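PDB 2OG9: mandelate racemase/muconate lactonizing enzyme from Polaromonas sp., which probably interconverts the enantiomers of mandelate, as a TIM-barrel member of the enolase superfamily named for mandelate racemase. Local coordinates for residues V149-T154 with R176-I181. Numbering follows the deposited sequence.
Sequences VRCYNT and RGIGGI
N153 meets I178 and I181 where the first beta-alpha unit of the enolase-superfamily TIM barrel closes: strand 148-152 leads into helix 163-175, and the loop after that helix returns to form a single beta bridge, N153 with I181, just past the strand's end. Followed outward, N153 CB lies 4.2 Å from both I178 CG2 and CD1. With CG between the backbone N and the carbonyl carbon (chi1 82°), it lies 3.9 Å from I178 CG1 and CG2, and the two side chains cross at about a right angle. At the tip, ND2 passes 3.8 Å from I178 CG1 and donates to S173 OG on the helix, while OD1 bonds S155 OG; an amide suits this buried place because both its polar atoms find partners. I178 suits its place by covering the amide with three apolar carbons. Backbone pairing carries the rest: N153 N donates to G180 O at 2.9 Å, and G179 N bonds C151 O weakly. The three glycines fit for different reasons: G177 takes positive phi in a Schellman motif, a CB on G179 would clash with C151 O, and one on G180 would crowd Y152 CB. I181 CA directs its hydrogen at N153 O, 3.2 Å away, and I181 CD1 reaches N153 OD1 at 3.3 Å.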
ATOM      1  N   VAL A 149      35.274 -16.319 -11.279  1.00 18.10           N
ATOM      2  CA  VAL A 149      34.414 -15.161 -11.041  1.00 19.07           C
ATOM      3  C   VAL A 149      34.996 -13.844 -11.566  1.00 19.04           C
ATOM      4  O   VAL A 149      36.191 -13.583 -11.413  1.00 18.33           O
ATOM      5  CB  VAL A 149      34.154 -15.011  -9.518  1.00 18.31           C
ATOM      6  CG1 VAL A 149      33.266 -13.806  -9.249  1.00 20.79           C
ATOM      7  CG2 VAL A 149      33.505 -16.284  -8.973  1.00 18.71           C
ATOM      8  N   ARG A 150      34.150 -13.012 -12.172  1.00 18.02           N
ATOM      9  CA  ARG A 150      34.617 -11.724 -12.688  1.00 19.16           C
ATOM     10  C   ARG A 150      35.281 -10.971 -11.541  1.00 19.15           C
ATOM     11  O   ARG A 150      34.768 -10.959 -10.426  1.00 19.77           O
ATOM     12  CB  ARG A 150      33.452 -10.889 -13.233  1.00 20.79           C
ATOM     13  CG  ARG A 150      32.623 -11.563 -14.322  1.00 25.07           C
ATOM     14  CD  ARG A 150      31.815 -10.537 -15.114  1.00 29.54           C
ATOM     15  NE  ARG A 150      32.670  -9.711 -15.967  1.00 33.15           N
ATOM     16  CZ  ARG A 150      32.217  -8.835 -16.865  1.00 38.20           C
ATOM     17  NH1 ARG A 150      30.912  -8.662 -17.032  1.00 37.03           N
ATOM     18  NH2 ARG A 150      33.069  -8.143 -17.613  1.00 39.64           N
ATOM     19  N   CYS A 151      36.429 -10.354 -11.803  1.00 19.44           N
ATOM     20  CA  CYS A 151      37.121  -9.615 -10.760  1.00 20.25           C
ATOM     21  C   CYS A 151      37.516  -8.223 -11.234  1.00 21.64           C
ATOM     22  O   CYS A 151      37.566  -7.946 -12.436  1.00 19.45           O
ATOM     23  CB  CYS A 151      38.377 -10.370 -10.299  1.00 23.18           C
ATOM     24  SG  CYS A 151      39.690 -10.522 -11.552  1.00 27.65           S
ATOM     25  N   TYR A 152      37.804  -7.356 -10.268  1.00 22.10           N
ATOM     26  CA  TYR A 152      38.200  -5.984 -10.537  1.00 22.87           C
ATOM     27  C   TYR A 152      39.107  -5.548  -9.402  1.00 23.65           C
ATOM     28  O   TYR A 152      39.159  -6.205  -8.359  1.00 24.07           O
ATOM     29  CB  TYR A 152      36.964  -5.084 -10.578  1.00 22.17           C
ATOM     30  CG  TYR A 152      36.218  -5.000  -9.256  1.00 21.91           C
ATOM     31  CD1 TYR A 152      36.443  -3.949  -8.370  1.00 21.88           C
ATOM     32  CD2 TYR A 152      35.293  -5.978  -8.893  1.00 21.57           C
ATOM     33  CE1 TYR A 152      35.765  -3.870  -7.151  1.00 21.61           C
ATOM     34  CE2 TYR A 152      34.608  -5.910  -7.674  1.00 21.66           C
ATOM     35  CZ  TYR A 152      34.851  -4.856  -6.811  1.00 21.83           C
ATOM     36  OH  TYR A 152      34.189  -4.790  -5.603  1.00 24.07           O
ATOM     37  N   ASN A 153      39.827  -4.451  -9.604  1.00 24.24           N
ATOM     38  CA  ASN A 153      40.706  -3.931  -8.570  1.00 27.21           C
ATOM     39  C   ASN A 153      40.826  -2.412  -8.686  1.00 29.04           C
ATOM     40  O   ASN A 153      40.337  -1.816  -9.649  1.00 29.10           O
ATOM     41  CB  ASN A 153      42.085  -4.616  -8.645  1.00 28.17           C
ATOM     42  CG  ASN A 153      43.013  -4.008  -9.690  1.00 31.27           C
ATOM     43  OD1 ASN A 153      42.585  -3.319 -10.616  1.00 31.22           O
ATOM     44  ND2 ASN A 153      44.308  -4.286  -9.548  1.00 33.12           N
ATOM     45  N   THR A 154      41.460  -1.791  -7.697  1.00 32.14           N
ATOM     46  CA  THR A 154      41.647  -0.340  -7.682  1.00 34.37           C
ATOM     47  C   THR A 154      43.034  -0.008  -8.216  1.00 36.66           C
ATOM     48  O   THR A 154      43.354   1.156  -8.468  1.00 35.10           O
ATOM     49  CB  THR A 154      41.552   0.220  -6.252  1.00 36.73           C
ATOM     50  OG1 THR A 154      42.680  -0.236  -5.490  1.00 39.07           O
ATOM     51  CG2 THR A 154      40.272  -0.254  -5.575  1.00 35.81           C
ATOM     52  N   ARG A 176      47.695  -7.927 -16.379  1.00 44.17           N
ATOM     53  CA  ARG A 176      47.915  -9.082 -15.517  1.00 43.39           C
ATOM     54  C   ARG A 176      46.653  -9.943 -15.417  1.00 41.42           C
ATOM     55  O   ARG A 176      46.658 -10.992 -14.776  1.00 40.98           O
ATOM     56  CB  ARG A 176      48.363  -8.636 -14.120  1.00 46.04           C
ATOM     57  CG  ARG A 176      47.321  -7.847 -13.364  1.00 49.64           C
ATOM     58  CD  ARG A 176      47.823  -7.352 -12.012  1.00 53.33           C
ATOM     59  NE  ARG A 176      48.098  -8.437 -11.075  1.00 54.85           N
ATOM     60  CZ  ARG A 176      48.241  -8.267  -9.766  1.00 56.26           C
ATOM     61  NH1 ARG A 176      48.130  -7.054  -9.237  1.00 56.75           N
ATOM     62  NH2 ARG A 176      48.497  -9.307  -8.983  1.00 56.73           N
ATOM     63  N   GLY A 177      45.568  -9.495 -16.043  1.00 38.74           N
ATOM     64  CA  GLY A 177      44.346 -10.281 -16.019  1.00 36.52           C
ATOM     65  C   GLY A 177      43.140  -9.748 -15.265  1.00 34.36           C
ATOM     66  O   GLY A 177      42.096 -10.401 -15.259  1.00 31.80           O
ATOM     67  N   ILE A 178      43.262  -8.585 -14.628  1.00 32.68           N
ATOM     68  CA  ILE A 178      42.136  -8.017 -13.887  1.00 31.83           C
ATOM     69  C   ILE A 178      41.002  -7.702 -14.859  1.00 29.79           C
ATOM     70  O   ILE A 178      41.244  -7.268 -15.982  1.00 30.60           O
ATOM     71  CB  ILE A 178      42.551  -6.734 -13.128  1.00 33.38           C
ATOM     72  CG1 ILE A 178      43.590  -7.076 -12.055  1.00 35.79           C
ATOM     73  CG2 ILE A 178      41.337  -6.099 -12.459  1.00 34.62           C
ATOM     74  CD1 ILE A 178      43.060  -7.959 -10.927  1.00 36.29           C
ATOM     75  N   GLY A 179      39.764  -7.919 -14.424  1.00 28.45           N
ATOM     76  CA  GLY A 179      38.626  -7.681 -15.299  1.00 26.83           C
ATOM     77  C   GLY A 179      37.920  -6.342 -15.192  1.00 26.93           C
ATOM     78  O   GLY A 179      36.950  -6.100 -15.909  1.00 26.69           O
ATOM     79  N   GLY A 180      38.395  -5.472 -14.309  1.00 25.80           N
ATOM     80  CA  GLY A 180      37.770  -4.172 -14.149  1.00 26.05           C
ATOM     81  C   GLY A 180      38.532  -3.291 -13.181  1.00 24.97           C
ATOM     82  O   GLY A 180      39.367  -3.780 -12.417  1.00 23.51           O
ATOM     83  N   ILE A 181      38.229  -1.994 -13.203  1.00 25.34           N
ATOM     84  CA  ILE A 181      38.893  -1.019 -12.341  1.00 25.04           C
ATOM     85  C   ILE A 181      37.907  -0.202 -11.504  1.00 25.02           C
ATOM     86  O   ILE A 181      36.984   0.403 -12.044  1.00 24.20           O
ATOM     87  CB  ILE A 181      39.724  -0.015 -13.191  1.00 26.55           C
ATOM     88  CG1 ILE A 181      40.766  -0.760 -14.031  1.00 26.71           C
ATOM     89  CG2 ILE A 181      40.375   1.016 -12.292  1.00 26.22           C
ATOM     90  CD1 ILE A 181      41.819  -1.488 -13.220  1.00 27.85           C
TER
HETATM   91  O   HOH W   1      35.743  -7.857 -17.507  1.00 30.04           O